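Local coordinates for protein arginase (Trypanosoma brucei brucei, PDB 4RHJ) that is of unknown function but has the arginase-deacetylase fold and evolved without the binuclear manganese cluster of true arginases, at residues 44-49 and 96-101; 72-77 and 312-317; 239-244 and 279-284. All coordinates share one frame; numbering follows the deposited sequence.

Interaction 1: residues 44-49 and 96-101; sequences GPVALF and MPVLNC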
ATOM      1  N   GLY A  44     -11.295  20.601 -24.387  1.00 29.72           N
ATOM      2  CA  GLY A  44     -10.588  21.502 -23.499  1.00 21.37           C
ATOM      3  C   GLY A  44     -10.942  22.932 -23.832  1.00 27.53           C
ATOM      4  O   GLY A  44     -11.886  23.171 -24.579  1.00 42.94           O
ATOM      5  N   PRO A  45     -10.186  23.896 -23.288  1.00 30.50           N
ATOM      6  CA  PRO A  45      -9.066  23.682 -22.367  1.00 27.74           C
ATOM      7  C   PRO A  45      -9.544  23.378 -20.966  1.00  9.58           C
ATOM      8  O   PRO A  45     -10.735  23.272 -20.735  1.00 22.63           O
ATOM      9  CB  PRO A  45      -8.329  25.025 -22.404  1.00 29.57           C
ATOM     10  CG  PRO A  45      -9.380  25.999 -22.687  1.00 20.84           C
ATOM     11  CD  PRO A  45     -10.338  25.321 -23.627  1.00 33.05           C
ATOM     12  N   VAL A  46      -8.621  23.266 -20.032  1.00 22.32           N
ATOM     13  CA  VAL A  46      -8.985  23.006 -18.656  1.00 33.92           C
ATOM     14  C   VAL A  46      -8.750  24.255 -17.797  1.00 16.13           C
ATOM     15  O   VAL A  46      -7.814  25.008 -18.028  1.00 16.04           O
ATOM     16  CB  VAL A  46      -8.185  21.783 -18.121  1.00 32.25           C
ATOM     17  CG1 VAL A  46      -8.541  21.485 -16.687  1.00 20.13           C
ATOM     18  CG2 VAL A  46      -8.414  20.559 -19.024  1.00  9.99           C
ATOM     19  N   ALA A  47      -9.637  24.489 -16.839  1.00 14.55           N
ATOM     20  CA  ALA A  47      -9.459  25.577 -15.873  1.00 26.43           C
ATOM     21  C   ALA A  47      -9.506  25.074 -14.430  1.00 19.74           C
ATOM     22  O   ALA A  47     -10.465  24.432 -14.002  1.00 20.90           O
ATOM     23  CB  ALA A  47     -10.497  26.637 -16.075  1.00 17.74           C
ATOM     24  N   LEU A  48      -8.469  25.430 -13.684  1.00 40.66           N
ATOM     25  CA  LEU A  48      -8.186  24.866 -12.374  1.00 23.22           C
ATOM     26  C   LEU A  48      -8.462  25.860 -11.262  1.00 22.76           C
ATOM     27  O   LEU A  48      -8.060  27.008 -11.343  1.00 24.81           O
ATOM     28  CB  LEU A  48      -6.709  24.429 -12.298  1.00 25.60           C
ATOM     29  CG  LEU A  48      -6.215  22.993 -12.459  1.00 19.30           C
ATOM     30  CD1 LEU A  48      -6.072  22.313 -11.107  1.00 12.95           C
ATOM     31  CD2 LEU A  48      -7.108  22.176 -13.365  1.00 28.53           C
ATOM     32  N   PHE A  49      -9.123  25.425 -10.200  1.00 29.79           N
ATOM     33  CA  PHE A  49      -9.109  26.232  -9.001  1.00 22.99           C
ATOM     34  C   PHE A  49      -9.117  25.371  -7.753  1.00 21.50           C
ATOM     35  O   PHE A  49      -9.333  24.170  -7.818  1.00 22.32           O
ATOM     36  CB  PHE A  49     -10.267  27.227  -9.004  1.00 16.97           C
ATOM     37  CG  PHE A  49     -11.624  26.608  -9.049  1.00 14.27           C
ATOM     38  CD1 PHE A  49     -12.255  26.401 -10.257  1.00 22.46           C
ATOM     39  CD2 PHE A  49     -12.284  26.284  -7.885  1.00 16.80           C
ATOM     40  CE1 PHE A  49     -13.507  25.851 -10.302  1.00 26.43           C
ATOM     41  CE2 PHE A  49     -13.525  25.749  -7.915  1.00 16.49           C
ATOM     42  CZ  PHE A  49     -14.147  25.524  -9.132  1.00 29.18           C
ATOM     43  N   MET A  96      -1.159  19.694 -22.695  1.00 20.22           N
ATOM     44  CA  MET A  96      -2.450  19.815 -22.010  1.00 26.56           C
ATOM     45  C   MET A  96      -2.527  21.108 -21.200  1.00 17.28           C
ATOM     46  O   MET A  96      -2.335  21.088 -19.978  1.00 28.57           O
ATOM     47  CB  MET A  96      -2.699  18.625 -21.091  1.00 30.73           C
ATOM     48  CG  MET A  96      -3.799  17.699 -21.553  1.00 29.52           C
ATOM     49  SD  MET A  96      -3.144  16.045 -21.701  1.00 31.54           S
ATOM     50  CE  MET A  96      -2.224  15.929 -20.188  1.00 30.06           C
ATOM     51  N   PRO A  97      -2.815  22.230 -21.885  1.00 20.28           N
ATOM     52  CA  PRO A  97      -2.802  23.594 -21.346  1.00 23.99           C
ATOM     53  C   PRO A  97      -3.837  23.854 -20.254  1.00 26.71           C
ATOM     54  O   PRO A  97      -5.031  23.920 -20.523  1.00 30.76           O
ATOM     55  CB  PRO A  97      -3.091  24.453 -22.586  1.00 26.41           C
ATOM     56  CG  PRO A  97      -2.650  23.629 -23.732  1.00 23.00           C
ATOM     57  CD  PRO A  97      -3.061  22.242 -23.339  1.00 38.07           C
ATOM     58  N   VAL A  98      -3.375  24.041 -19.026  1.00 22.88           N
ATOM     59  CA  VAL A  98      -4.305  24.239 -17.932  1.00 24.12           C
ATOM     60  C   VAL A  98      -4.177  25.613 -17.288  1.00 18.17           C
ATOM     61  O   VAL A  98      -3.087  26.093 -16.961  1.00 19.64           O
ATOM     62  CB  VAL A  98      -4.148  23.141 -16.866  1.00 37.05           C
ATOM     63  CG1 VAL A  98      -4.727  23.590 -15.530  1.00 23.98           C
ATOM     64  CG2 VAL A  98      -4.802  21.845 -17.343  1.00 29.28           C
ATOM     65  N   LEU A  99      -5.342  26.222 -17.114  1.00 29.02           N
ATOM     66  CA  LEU A  99      -5.504  27.564 -16.593  1.00 27.60           C
ATOM     67  C   LEU A  99      -5.656  27.582 -15.076  1.00 19.52           C
ATOM     68  O   LEU A  99      -6.662  27.116 -14.555  1.00 27.29           O
ATOM     69  CB  LEU A  99      -6.733  28.195 -17.243  1.00 26.45           C
ATOM     70  CG  LEU A  99      -7.136  29.559 -16.727  1.00 28.99           C
ATOM     71  CD1 LEU A  99      -6.148  30.574 -17.282  1.00 34.18           C
ATOM     72  CD2 LEU A  99      -8.574  29.858 -17.119  1.00 19.99           C
ATOM     73  N   ASN A 100      -4.669  28.135 -14.375  1.00 25.98           N
ATOM     74  CA  ASN A 100      -4.725  28.240 -12.917  1.00 30.97           C
ATOM     75  C   ASN A 100      -5.516  29.438 -12.389  1.00 21.79           C
ATOM     76  O   ASN A 100      -5.038  30.580 -12.433  1.00 31.31           O
ATOM     77  CB  ASN A 100      -3.317  28.307 -12.326  1.00 31.39           C
ATOM     78  CG  ASN A 100      -3.339  28.463 -10.812  1.00 22.52           C
ATOM     79  OD1 ASN A 100      -4.200  27.899 -10.140  1.00 17.41           O
ATOM     80  ND2 ASN A 100      -2.401  29.235 -10.273  1.00 28.85           N
ATOM     81  N   CYS A 101      -6.711  29.176 -11.865  1.00 13.04           N
ATOM     82  CA  CYS A 101      -7.501  30.239 -11.254  1.00 26.12           C
ATOM     83  C   CYS A 101      -7.215  30.351  -9.763  1.00 28.17           C
ATOM     84  O   CYS A 101      -7.834  31.161  -9.077  1.00 50.21           O
ATOM     85  CB  CYS A 101      -9.002  30.013 -11.477  1.00 22.42           C
ATOM     86  SG  CYS A 101      -9.536  30.008 -13.201  1.00 27.52           S
TER
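Pro45, entered through a cis peptide bond, meets Pro97 first: its CB lies 4.0 Å from Pro97 O. The amide N of the next residue, Val46, stays too far from that carbonyl to bond, and both polar atoms are buried without a partner. From Val46 onward the chain runs parallel to 96-101, the strand axes 33° apart. Val46 O accepts from Leu99 N at 2.9 Å. The Val46 side chain crosses that of Val98 obliquely. CB of Val46 presses on CG2 of Val98 at 3.5 Å, tighter than usual for carbons.

Ala47 turns to the other face of the sheet. There its CB touches the CD2 branch of Leu99 at 3.9 Å. These strands belong to the parallel sheet of the arginase-deacetylase fold: strand 46-50 lies between 95-103 and 136-140, and Ala47 bonds through its backbone to Val136 and Val138 of the latter.

Leu48 is back on the face of Val46. Its N donates to Leu99 O almost straight, at 2.6 Å. On that face, Leu48 CG and CD2 both close on Val98 CG1. Val98 can serve two neighbours because its methyls diverge: CG1, anti to the backbone N (chi1 160°), goes to Leu48, and CG2 goes to Val46. Ile316 of helix 303-316 covers all three side chains. Leu48 O takes Cys101 N at 2.6 Å, with a bend at the hydrogen. Phe49 touches Cys101 by CB alone, 3.9 Å from Cys101 CB, while its ring leads away.

Interaction 2: residues 72-77 and 312-317; sequences CDHYAE and IKEGIL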
ATOM      1  N   CYS A  72       3.084  13.197 -17.270  1.00 26.43           N
ATOM      2  CA  CYS A  72       1.952  12.317 -17.015  1.00 32.70           C
ATOM      3  C   CYS A  72       2.312  10.834 -17.101  1.00 41.62           C
ATOM      4  O   CYS A  72       3.416  10.473 -17.515  1.00 37.92           O
ATOM      5  CB  CYS A  72       0.817  12.613 -17.999  1.00 40.04           C
ATOM      6  SG  CYS A  72       0.040  14.231 -17.825  1.00 34.79           S
ATOM      7  N   ASP A  73       1.368   9.984 -16.704  1.00 34.28           N
ATOM      8  CA  ASP A  73       1.544   8.545 -16.787  1.00 25.97           C
ATOM      9  C   ASP A  73       1.553   8.154 -18.257  1.00 31.09           C
ATOM     10  O   ASP A  73       2.385   7.362 -18.705  1.00 31.35           O
ATOM     11  CB  ASP A  73       0.436   7.824 -16.014  1.00 25.02           C
ATOM     12  CG  ASP A  73       0.627   6.344 -15.998  1.00 19.20           C
ATOM     13  OD1 ASP A  73       1.749   5.925 -16.313  1.00 35.06           O
ATOM     14  OD2 ASP A  73      -0.322   5.603 -15.676  1.00 21.69           O
ATOM     15  N   HIS A  74       0.628   8.760 -18.997  1.00 37.49           N
ATOM     16  CA  HIS A  74       0.465   8.557 -20.429  1.00 28.25           C
ATOM     17  C   HIS A  74       1.191   9.643 -21.185  1.00 27.05           C
ATOM     18  O   HIS A  74       1.537  10.677 -20.617  1.00 34.49           O
ATOM     19  CB  HIS A  74      -1.016   8.551 -20.790  1.00 33.56           C
ATOM     20  CG  HIS A  74      -1.883   8.102 -19.664  1.00 25.65           C
ATOM     21  ND1 HIS A  74      -2.826   8.916 -19.078  1.00 21.69           N
ATOM     22  CD2 HIS A  74      -1.907   6.940 -18.976  1.00 22.78           C
ATOM     23  CE1 HIS A  74      -3.416   8.264 -18.095  1.00 28.05           C
ATOM     24  NE2 HIS A  74      -2.872   7.063 -18.009  1.00 32.78           N
ATOM     25  N   TYR A  75       1.396   9.424 -22.475  1.00 26.41           N
ATOM     26  CA  TYR A  75       2.321  10.252 -23.225  1.00 32.86           C
ATOM     27  C   TYR A  75       1.686  11.564 -23.680  1.00 24.29           C
ATOM     28  O   TYR A  75       1.555  11.844 -24.867  1.00 33.35           O
ATOM     29  CB  TYR A  75       2.896   9.450 -24.400  1.00 54.19           C
ATOM     30  CG  TYR A  75       3.811   8.312 -23.950  1.00 49.68           C
ATOM     31  CD1 TYR A  75       4.297   8.256 -22.644  1.00 34.83           C
ATOM     32  CD2 TYR A  75       4.183   7.300 -24.826  1.00 50.02           C
ATOM     33  CE1 TYR A  75       5.121   7.228 -22.225  1.00 35.38           C
ATOM     34  CE2 TYR A  75       5.014   6.270 -24.412  1.00 46.09           C
ATOM     35  CZ  TYR A  75       5.478   6.239 -23.113  1.00 32.49           C
ATOM     36  OH  TYR A  75       6.303   5.216 -22.704  1.00 32.93           O
ATOM     37  N   ALA A  76       1.296  12.361 -22.689  1.00 43.96           N
ATOM     38  CA  ALA A  76       0.943  13.768 -22.863  1.00 31.50           C
ATOM     39  C   ALA A  76       1.543  14.557 -21.695  1.00 42.52           C
ATOM     40  O   ALA A  76       1.831  13.978 -20.650  1.00 27.43           O
ATOM     41  CB  ALA A  76      -0.549  13.943 -22.920  1.00 25.32           C
ATOM     42  N   GLU A  77       1.756  15.860 -21.868  1.00 31.20           N
ATOM     43  CA  GLU A  77       2.351  16.674 -20.809  1.00 35.05           C
ATOM     44  C   GLU A  77       1.486  17.892 -20.430  1.00 40.49           C
ATOM     45  O   GLU A  77       1.012  18.615 -21.311  1.00 25.52           O
ATOM     46  CB  GLU A  77       3.764  17.127 -21.227  1.00 43.22           C
ATOM     47  CG  GLU A  77       4.005  17.256 -22.742  1.00 33.50           C
ATOM     48  CD  GLU A  77       5.454  17.616 -23.086  1.00 34.95           C
ATOM     49  OE1 GLU A  77       6.057  16.941 -23.949  1.00 38.52           O
ATOM     50  OE2 GLU A  77       5.992  18.577 -22.499  1.00 34.68           O
ATOM     51  N   ILE A 312      -5.110  14.086  -9.901  1.00 16.57           N
ATOM     52  CA  ILE A 312      -5.577  15.301 -10.600  1.00 11.28           C
ATOM     53  C   ILE A 312      -4.961  15.423 -11.996  1.00 17.94           C
ATOM     54  O   ILE A 312      -5.649  15.758 -12.963  1.00 17.79           O
ATOM     55  CB  ILE A 312      -5.246  16.596  -9.799  1.00 12.56           C
ATOM     56  CG1 ILE A 312      -5.793  16.540  -8.366  1.00 22.98           C
ATOM     57  CG2 ILE A 312      -5.764  17.837 -10.526  1.00 17.19           C
ATOM     58  CD1 ILE A 312      -5.043  17.431  -7.379  1.00 19.23           C
ATOM     59  N   LYS A 313      -3.652  15.187 -12.078  1.00 11.97           N
ATOM     60  CA  LYS A 313      -2.929  15.149 -13.349  1.00 20.34           C
ATOM     61  C   LYS A 313      -3.654  14.302 -14.382  1.00 19.67           C
ATOM     62  O   LYS A 313      -4.077  14.795 -15.418  1.00 16.16           O
ATOM     63  CB  LYS A 313      -1.502  14.607 -13.154  1.00 19.28           C
ATOM     64  CG  LYS A 313      -0.732  14.409 -14.471  1.00 16.03           C
ATOM     65  CD  LYS A 313       0.768  14.660 -14.330  1.00 13.81           C
ATOM     66  CE  LYS A 313       1.409  13.734 -13.357  1.00 12.47           C
ATOM     67  NZ  LYS A 313       2.885  13.881 -13.373  1.00 21.61           N
ATOM     68  N   GLU A 314      -3.815  13.022 -14.083  1.00 26.54           N
ATOM     69  CA  GLU A 314      -4.361  12.096 -15.062  1.00 22.84           C
ATOM     70  C   GLU A 314      -5.879  12.240 -15.223  1.00 18.71           C
ATOM     71  O   GLU A 314      -6.481  11.636 -16.119  1.00 17.90           O
ATOM     72  CB  GLU A 314      -3.967  10.674 -14.692  1.00 17.77           C
ATOM     73  CG  GLU A 314      -2.463  10.526 -14.381  1.00 24.88           C
ATOM     74  CD  GLU A 314      -1.540  10.719 -15.588  1.00 23.40           C
ATOM     75  OE1 GLU A 314      -2.019  10.728 -16.734  1.00 21.74           O
ATOM     76  OE2 GLU A 314      -0.315  10.839 -15.389  1.00 28.10           O
ATOM     77  N   GLY A 315      -6.479  13.068 -14.375  1.00 11.78           N
ATOM     78  CA  GLY A 315      -7.849  13.496 -14.553  1.00 17.10           C
ATOM     79  C   GLY A 315      -7.950  14.590 -15.596  1.00 14.84           C
ATOM     80  O   GLY A 315      -8.932  14.677 -16.335  1.00 24.88           O
ATOM     81  N   ILE A 316      -6.918  15.418 -15.679  1.00 17.41           N
ATOM     82  CA  ILE A 316      -6.880  16.467 -16.689  1.00 19.98           C
ATOM     83  C   ILE A 316      -6.557  15.902 -18.079  1.00 19.06           C
ATOM     84  O   ILE A 316      -7.146  16.307 -19.069  1.00 27.96           O
ATOM     85  CB  ILE A 316      -5.865  17.540 -16.331  1.00 13.21           C
ATOM     86  CG1 ILE A 316      -6.365  18.370 -15.140  1.00 11.42           C
ATOM     87  CG2 ILE A 316      -5.647  18.452 -17.502  1.00 18.42           C
ATOM     88  CD1 ILE A 316      -5.355  19.367 -14.658  1.00 25.61           C
ATOM     89  N   LEU A 317      -5.624  14.969 -18.141  1.00 20.93           N
ATOM     90  CA  LEU A 317      -5.290  14.290 -19.385  1.00 21.91           C
ATOM     91  C   LEU A 317      -6.528  13.715 -20.096  1.00 18.39           C
ATOM     92  O   LEU A 317      -7.014  12.656 -19.745  1.00 22.74           O
ATOM     93  CB  LEU A 317      -4.271  13.191 -19.091  1.00 26.73           C
ATOM     94  CG  LEU A 317      -3.596  12.484 -20.253  1.00 19.44           C
ATOM     95  CD1 LEU A 317      -2.191  12.109 -19.870  1.00 18.56           C
ATOM     96  CD2 LEU A 317      -4.376  11.244 -20.609  1.00 34.39           C
TER
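The His74 imidazole is bordered by Leu317 at its edge and by Glu314 at a slant. Leu317 CG lies in the ring plane, and its CD2 comes within 3.2 Å of His74 ND1 near that plane. Asp73 CB sits over one ring face, offset toward the rim. The Glu314 carboxylate is steeply turned, its plane 72° from the ring. Glu314 OE1 is 3.1 Å from His74 ND1 and equally near CE1, but the angle at ND1 is poor for a hydrogen bond. The other oxygen, OE2, is modelled implausibly close to the backbone N of Asp73, so its exact place is doubtful.

Leu317 holds the loop through its branched end. Its CG is anti to the backbone N (chi1 -170°), which sends the methyls from the helix end toward the loop. There CD1 touches both Cys72 CB, at 3.6 Å, and Ala76 CB, at 3.9 Å.

In the fold, this joins the end of helix 303-316 to the loop that leads into strand 77-81, at one edge of the sheet in this chain. The loop bends through an inverse gamma turn centred on Tyr75, closed by Ala76 N bonding to His74 O at 2.7 Å. Tyr75 itself points away from the helix, and its OH bonds to Asp218 of the second subunit.

Lys313 lies alongside Cys72. Its bent chain brings CG to 3.4 Å from Cys72 SG, with CD close behind. The ammonium passes on to the carbonyls of Asp71 and Pro69, so two hydrogen bonds grip NZ. The Asp73 carboxylate leads away from 312-317 to a salt bridge with Arg267.

Interaction 3: residues 239-244 and 279-284; sequences VFISID and PKVVGI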
ATOM      1  N   VAL A 239     -19.608  13.408 -19.175  1.00 14.91           N
ATOM      2  CA  VAL A 239     -19.220  12.864 -17.886  1.00 12.16           C
ATOM      3  C   VAL A 239     -18.723  13.915 -16.891  1.00 18.66           C
ATOM      4  O   VAL A 239     -17.805  14.662 -17.172  1.00 23.33           O
ATOM      5  CB  VAL A 239     -18.110  11.774 -18.027  1.00 27.93           C
ATOM      6  CG1 VAL A 239     -17.791  11.175 -16.674  1.00 10.11           C
ATOM      7  CG2 VAL A 239     -18.538  10.667 -18.980  1.00 32.50           C
ATOM      8  N   PHE A 240     -19.355  13.961 -15.728  1.00 15.10           N
ATOM      9  CA  PHE A 240     -18.794  14.632 -14.563  1.00 15.36           C
ATOM     10  C   PHE A 240     -17.958  13.599 -13.843  1.00 14.85           C
ATOM     11  O   PHE A 240     -18.365  12.449 -13.704  1.00 19.32           O
ATOM     12  CB  PHE A 240     -19.895  15.181 -13.646  1.00 21.11           C
ATOM     13  CG  PHE A 240     -19.383  15.955 -12.454  1.00 34.05           C
ATOM     14  CD1 PHE A 240     -19.462  17.345 -12.419  1.00 30.89           C
ATOM     15  CD2 PHE A 240     -18.843  15.296 -11.352  1.00 19.38           C
ATOM     16  CE1 PHE A 240     -18.990  18.064 -11.315  1.00 29.59           C
ATOM     17  CE2 PHE A 240     -18.368  16.011 -10.256  1.00 23.54           C
ATOM     18  CZ  PHE A 240     -18.447  17.391 -10.238  1.00 16.81           C
ATOM     19  N   ILE A 241     -16.782  13.981 -13.378  1.00 20.03           N
ATOM     20  CA  ILE A 241     -15.991  13.014 -12.651  1.00 22.27           C
ATOM     21  C   ILE A 241     -15.822  13.506 -11.229  1.00 17.39           C
ATOM     22  O   ILE A 241     -15.340  14.613 -11.010  1.00 19.54           O
ATOM     23  CB  ILE A 241     -14.640  12.758 -13.345  1.00 18.23           C
ATOM     24  CG1 ILE A 241     -14.893  11.977 -14.642  1.00 13.94           C
ATOM     25  CG2 ILE A 241     -13.714  11.980 -12.434  1.00 25.64           C
ATOM     26  CD1 ILE A 241     -13.659  11.578 -15.418  1.00 19.10           C
ATOM     27  N   SER A 242     -16.279  12.691 -10.274  1.00 18.28           N
ATOM     28  CA  SER A 242     -16.223  13.029  -8.850  1.00 14.95           C
ATOM     29  C   SER A 242     -15.417  11.965  -8.126  1.00 17.58           C
ATOM     30  O   SER A 242     -15.737  10.770  -8.194  1.00 16.84           O
ATOM     31  CB  SER A 242     -17.616  13.144  -8.236  1.00 13.03           C
ATOM     32  OG  SER A 242     -17.557  13.744  -6.945  1.00 13.92           O
ATOM     33  N   ILE A 243     -14.376  12.427  -7.438  1.00 15.89           N
ATOM     34  CA  ILE A 243     -13.334  11.578  -6.884  1.00 15.76           C
ATOM     35  C   ILE A 243     -13.106  11.882  -5.409  1.00 12.29           C
ATOM     36  O   ILE A 243     -12.548  12.906  -5.047  1.00 11.31           O
ATOM     37  CB  ILE A 243     -12.007  11.748  -7.664  1.00 22.16           C
ATOM     38  CG1 ILE A 243     -12.104  11.065  -9.035  1.00 21.81           C
ATOM     39  CG2 ILE A 243     -10.819  11.214  -6.859  1.00 15.76           C
ATOM     40  CD1 ILE A 243     -10.968  11.405  -9.964  1.00 20.95           C
ATOM     41  N   ASP A 244     -13.609  11.008  -4.564  1.00 11.30           N
ATOM     42  CA  ASP A 244     -13.332  11.073  -3.149  1.00 16.17           C
ATOM     43  C   ASP A 244     -12.089  10.253  -2.888  1.00 14.62           C
ATOM     44  O   ASP A 244     -12.011   9.082  -3.266  1.00 11.35           O
ATOM     45  CB  ASP A 244     -14.500  10.541  -2.340  1.00 22.52           C
ATOM     46  CG  ASP A 244     -14.400  10.884  -0.862  1.00 16.45           C
ATOM     47  OD1 ASP A 244     -13.289  11.117  -0.356  1.00 17.63           O
ATOM     48  OD2 ASP A 244     -15.455  10.912  -0.201  1.00 28.48           O
ATOM     49  N   PRO A 279     -18.369  11.764 -24.416  1.00 29.21           N
ATOM     50  CA  PRO A 279     -18.289  12.717 -25.518  1.00 24.24           C
ATOM     51  C   PRO A 279     -17.502  13.927 -25.076  1.00 23.78           C
ATOM     52  O   PRO A 279     -17.050  14.727 -25.905  1.00 26.19           O
ATOM     53  CB  PRO A 279     -19.743  13.076 -25.763  1.00 20.38           C
ATOM     54  CG  PRO A 279     -20.337  13.038 -24.393  1.00 25.38           C
ATOM     55  CD  PRO A 279     -19.637  11.900 -23.677  1.00 26.15           C
ATOM     56  N   LYS A 280     -17.343  14.024 -23.757  1.00 29.66           N
ATOM     57  CA  LYS A 280     -16.768  15.172 -23.069  1.00 30.88           C
ATOM     58  C   LYS A 280     -16.895  15.003 -21.556  1.00 20.85           C
ATOM     59  O   LYS A 280     -17.812  14.342 -21.070  1.00 30.31           O
ATOM     60  CB  LYS A 280     -17.469  16.462 -23.489  1.00 19.00           C
ATOM     61  CG  LYS A 280     -18.973  16.371 -23.386  1.00 16.06           C
ATOM     62  CD  LYS A 280     -19.531  17.554 -22.626  1.00 41.01           C
ATOM     63  CE  LYS A 280     -19.017  17.582 -21.201  1.00 22.88           C
ATOM     64  NZ  LYS A 280     -17.987  18.640 -20.978  1.00 32.83           N
ATOM     65  N   VAL A 281     -15.990  15.622 -20.815  1.00 19.98           N
ATOM     66  CA  VAL A 281     -16.114  15.666 -19.370  1.00 18.91           C
ATOM     67  C   VAL A 281     -16.689  17.017 -18.939  1.00 15.85           C
ATOM     68  O   VAL A 281     -16.228  18.051 -19.395  1.00 19.95           O
ATOM     69  CB  VAL A 281     -14.758  15.403 -18.688  1.00 19.33           C
ATOM     70  CG1 VAL A 281     -14.849  15.605 -17.194  1.00 16.65           C
ATOM     71  CG2 VAL A 281     -14.289  14.005 -19.000  1.00 15.24           C
ATOM     72  N   VAL A 282     -17.719  17.014 -18.097  1.00 23.17           N
ATOM     73  CA  VAL A 282     -18.357  18.273 -17.717  1.00 21.23           C
ATOM     74  C   VAL A 282     -17.563  18.966 -16.617  1.00 17.21           C
ATOM     75  O   VAL A 282     -17.624  20.191 -16.464  1.00 13.22           O
ATOM     76  CB  VAL A 282     -19.825  18.089 -17.253  1.00 16.87           C
ATOM     77  CG1 VAL A 282     -20.513  17.000 -18.038  1.00 12.63           C
ATOM     78  CG2 VAL A 282     -19.909  17.828 -15.792  1.00 14.59           C
ATOM     79  N   GLY A 283     -16.789  18.181 -15.881  1.00 17.90           N
ATOM     80  CA  GLY A 283     -15.996  18.715 -14.798  1.00 15.75           C
ATOM     81  C   GLY A 283     -15.499  17.637 -13.863  1.00 24.89           C
ATOM     82  O   GLY A 283     -15.940  16.494 -13.925  1.00 27.78           O
ATOM     83  N   ILE A 284     -14.561  18.015 -13.001  1.00 25.05           N
ATOM     84  CA  ILE A 284     -13.887  17.086 -12.094  1.00 26.32           C
ATOM     85  C   ILE A 284     -13.694  17.705 -10.701  1.00  9.03           C
ATOM     86  O   ILE A 284     -13.158  18.797 -10.560  1.00 16.30           O
ATOM     87  CB  ILE A 284     -12.501  16.649 -12.650  1.00 18.06           C
ATOM     88  CG1 ILE A 284     -12.628  16.013 -14.037  1.00 10.08           C
ATOM     89  CG2 ILE A 284     -11.802  15.670 -11.699  1.00 15.59           C
ATOM     90  CD1 ILE A 284     -11.314  15.815 -14.708  1.00 13.70           C
TER
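Val239 pairs in parallel with Val281, CA to CA 4.4 Å, and Ile241 with Ile284, the strand axes only 15° apart, so that Val282 and Gly283 together face the single residue Phe240. The side chains of Val282 and Phe240 cross at about a right angle. With CG1 beside the backbone N (chi1 -36°), Val282 CG2 falls between the N and the carbonyl carbon. There it touches Phe240 CB and CD1, each at 3.4 Å, and meets the ring at an edge. Gly283 O lies over one face of that ring, 3.8 Å above the plane and offset toward the rim.

The extra residue makes a beta bulge, and Val282 has helix-like backbone angles within it. Ahead of the bulge, Val239 N donates to Lys280 O at 2.8 Å. The return bond, Val282 N to Val239 O, is short and bent, with the donor 47° out of the carbonyl plane. Ile241 N then reaches Gly283 O at 2.7 Å, nearly straight. The two strands are joined through helix 266-274 as a beta-alpha-beta unit in the middle of the parallel sheet.

On the sheet face away from Phe240, Ile241 CB packs on Ile284 CG1 at 3.9 Å. Ile241 CD1 reaches back toward Val281 CG2, a looser contact. Strand 239-244 bonds on its other edge to strand 163-168. It ends at Asp244, which binds manganese in a crystal structure of this protein. No metal is bound to this chain in the model; the carboxylate is hydrogen-bonded to Ser169 OG and Ser246 N.

Interactions 1 and 3 are buried pairings of parallel strands in one sheet, with centres about 14 Å apart and strand 136-140 between them. Interaction 1 keeps an even register, whereas interaction 3 breaks its register with a bulge. Interaction 2 is only partly buried, lies beside the subunit interface and works by side chains, with a carboxylate and an imidazole among the apolar groups. Helix 303-316 ties all three together. Its last turn packs on interaction 1, and Gly315 O meets Ile284 CD1 of interaction 3. Met96 adds a second link, touching Ala76 and Leu317. Interaction 3 alone includes a known metal-binding residue.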